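Long-range contact in probable uracil-DNA glycosylase (Acanthamoeba polyphaga mimivirus, PDB 5X55), which is probably a DNA glycosylase of the uracil-DNA glycosylase superfamily, with a parallel beta-sheet at the centre of its fold: residues A[185-191]-A[251-257]. Residues are numbered along the deposited sequence.
Sequences VVILGQD and TFMINSA
Strands 185-189 and 251-255 run parallel and extended (Ile254 phi/psi -122/161), their axes approaching to 4.6 Å at 19°, with Val185 opposite Thr251 and Gly189 opposite Asn255. Thr251 CG2 lies 3.6 Å from Ile187 CD1, while its OG1 hydrogen-bonds Trp246 O. Phe252 (-89/90, centring an inverse gamma turn) donates from N to Val185 O (2.6 Å), and its O accepts a hydrogen bond from Ile187 N (3.0 Å). Its t rotamer puts CD2 4.1 Å from Val186 CG1, which meets the ring edge. Met253 shares the face of Val185, Thr251 and Ile187, CG 4.2 Å from Ile187 CB. Ile254 N makes a weak hydrogen bond to Ile187 O (3.3 Å, 131°), whereas Ile254 O accepts a short one from Gly189 N (2.7 Å); on the face of Val186 and Phe252, Leu188 CD2 lies 3.8 Å from Ile254 CG1. An ideal CB on Gly189 would lie 2.1 Å from Asn255 OD1, so glycine suits. Ser256 N donates to Gly189 O and Ala257 N to Gln190 O, both at 3.0 Å; Ser256 OG hydrogen-bonds His298 NE2. Strand 251-255 edges this superfamily fold's parallel sheet, ordered 251-255, 185-189, 291-295, 312-316; helix 173-177 packs on Phe252 and Ile254, helix 297-303 on Leu188.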
loop_
_atom_site.group_PDB
_atom_site.type_symbol
_atom_site.label_atom_id
_atom_site.label_comp_id
_atom_site.label_asym_id
_atom_site.label_seq_id
_atom_site.Cartn_x
_atom_site.Cartn_y
_atom_site.Cartn_z
ATOM N N VAL A 185 -2.314 4.038 10.681
ATOM C CA VAL A 185 -2.060 4.951 9.577
ATOM C C VAL A 185 -2.239 4.151 8.303
ATOM O O VAL A 185 -1.795 3.000 8.226
ATOM C CB VAL A 185 -0.634 5.548 9.639
ATOM C CG1 VAL A 185 -0.432 6.575 8.539
ATOM C CG2 VAL A 185 -0.354 6.142 11.001
ATOM N N VAL A 186 -2.930 4.737 7.323
ATOM C CA VAL A 186 -3.143 4.130 6.012
ATOM C C VAL A 186 -2.397 4.990 5.006
ATOM O O VAL A 186 -2.706 6.181 4.861
ATOM C CB VAL A 186 -4.635 4.053 5.653
ATOM C CG1 VAL A 186 -4.805 3.476 4.245
ATOM C CG2 VAL A 186 -5.411 3.242 6.699
ATOM N N ILE A 187 -1.403 4.406 4.334
ATOM C CA ILE A 187 -0.640 5.089 3.284
ATOM C C ILE A 187 -0.908 4.381 1.957
ATOM O O ILE A 187 -0.414 3.269 1.718
ATOM C CB ILE A 187 0.866 5.138 3.585
ATOM C CG1 ILE A 187 1.118 5.578 5.034
ATOM C CG2 ILE A 187 1.573 6.086 2.592
ATOM C CD1 ILE A 187 2.548 5.952 5.322
ATOM N N LEU A 188 -1.649 5.037 1.078
ATOM C CA LEU A 188 -1.975 4.460 -0.220
ATOM C C LEU A 188 -0.881 4.710 -1.250
ATOM O O LEU A 188 -0.419 5.841 -1.427
ATOM C CB LEU A 188 -3.284 5.031 -0.725
ATOM C CG LEU A 188 -4.425 4.417 0.064
ATOM C CD1 LEU A 188 -5.586 5.377 0.022
ATOM C CD2 LEU A 188 -4.773 3.058 -0.535
ATOM N N GLY A 189 -0.462 3.643 -1.916
ATOM C CA GLY A 189 0.198 3.759 -3.194
ATOM C C GLY A 189 -0.809 3.600 -4.333
ATOM O O GLY A 189 -2.007 3.362 -4.146
ATOM N N GLN A 190 -0.308 3.749 -5.539
ATOM C CA GLN A 190 -1.170 3.609 -6.699
ATOM C C GLN A 190 -0.998 2.209 -7.272
ATOM O O GLN A 190 -1.769 1.310 -6.927
ATOM C CB GLN A 190 -0.841 4.690 -7.712
ATOM C CG GLN A 190 -1.796 4.760 -8.875
ATOM C CD GLN A 190 -1.475 5.944 -9.788
ATOM O OE1 GLN A 190 -2.054 7.016 -9.646
ATOM N NE2 GLN A 190 -0.555 5.746 -10.729
ATOM N N ASP A 191 0.027 1.992 -8.093
ATOM C CA ASP A 191 0.290 0.671 -8.651
ATOM C C ASP A 191 1.564 0.060 -8.044
ATOM O O ASP A 191 2.438 0.784 -7.549
ATOM C CB ASP A 191 0.404 0.760 -10.188
ATOM C CG ASP A 191 -0.860 1.352 -10.839
ATOM O OD1 ASP A 191 -0.823 2.503 -11.343
ATOM O OD2 ASP A 191 -1.912 0.670 -10.817
ATOM N N THR A 251 1.472 0.756 10.367
ATOM C CA THR A 251 1.395 1.551 9.147
ATOM C C THR A 251 0.862 0.658 8.023
ATOM O O THR A 251 1.572 -0.225 7.527
ATOM C CB THR A 251 2.752 2.157 8.792
ATOM O OG1 THR A 251 3.385 2.638 9.984
ATOM C CG2 THR A 251 2.551 3.340 7.843
ATOM N N PHE A 252 -0.385 0.899 7.613
ATOM C CA PHE A 252 -1.084 0.057 6.634
ATOM C C PHE A 252 -0.787 0.596 5.237
ATOM O O PHE A 252 -1.501 1.443 4.703
ATOM C CB PHE A 252 -2.581 0.048 6.930
ATOM C CG PHE A 252 -3.385 -0.949 6.126
ATOM C CD1 PHE A 252 -3.276 -2.313 6.368
ATOM C CD2 PHE A 252 -4.304 -0.516 5.182
ATOM C CE1 PHE A 252 -4.040 -3.232 5.664
ATOM C CE2 PHE A 252 -5.078 -1.434 4.468
ATOM C CZ PHE A 252 -4.940 -2.800 4.711
ATOM N N MET A 253 0.273 0.090 4.634
ATOM C CA MET A 253 0.795 0.624 3.380
ATOM C C MET A 253 0.399 -0.335 2.274
ATOM O O MET A 253 1.058 -1.353 2.065
ATOM C CB MET A 253 2.311 0.793 3.445
ATOM C CG MET A 253 2.812 1.576 4.665
ATOM S SD MET A 253 4.608 1.835 4.603
ATOM C CE MET A 253 4.680 2.988 3.217
ATOM N N ILE A 254 -0.668 0.002 1.551
ATOM C CA ILE A 254 -1.160 -0.809 0.447
ATOM C C ILE A 254 -1.172 0.027 -0.832
ATOM O O ILE A 254 -1.164 1.259 -0.805
ATOM C CB ILE A 254 -2.573 -1.359 0.728
ATOM C CG1 ILE A 254 -3.539 -0.198 0.971
ATOM C CG2 ILE A 254 -2.571 -2.299 1.911
ATOM C CD1 ILE A 254 -4.991 -0.583 0.873
ATOM N N ASN A 255 -1.215 -0.673 -1.963
ATOM C CA ASN A 255 -1.439 -0.082 -3.273
ATOM C C ASN A 255 -2.913 -0.240 -3.653
ATOM O O ASN A 255 -3.478 -1.325 -3.502
ATOM C CB ASN A 255 -0.543 -0.748 -4.313
ATOM C CG ASN A 255 0.937 -0.450 -4.100
ATOM O OD1 ASN A 255 1.319 0.700 -3.925
ATOM N ND2 ASN A 255 1.774 -1.484 -4.131
ATOM N N SER A 256 -3.535 0.838 -4.153
ATOM C CA SER A 256 -4.943 0.747 -4.532
ATOM C C SER A 256 -5.166 -0.246 -5.676
ATOM O O SER A 256 -6.246 -0.839 -5.782
ATOM C CB SER A 256 -5.463 2.128 -4.913
ATOM O OG SER A 256 -4.707 2.660 -5.987
ATOM N N ALA A 257 -4.173 -0.434 -6.543
ATOM C CA ALA A 257 -4.146 -1.531 -7.503
ATOM C C ALA A 257 -3.213 -2.601 -6.949
ATOM O O ALA A 257 -1.996 -2.399 -6.879
ATOM C CB ALA A 257 -3.673 -1.066 -8.878
#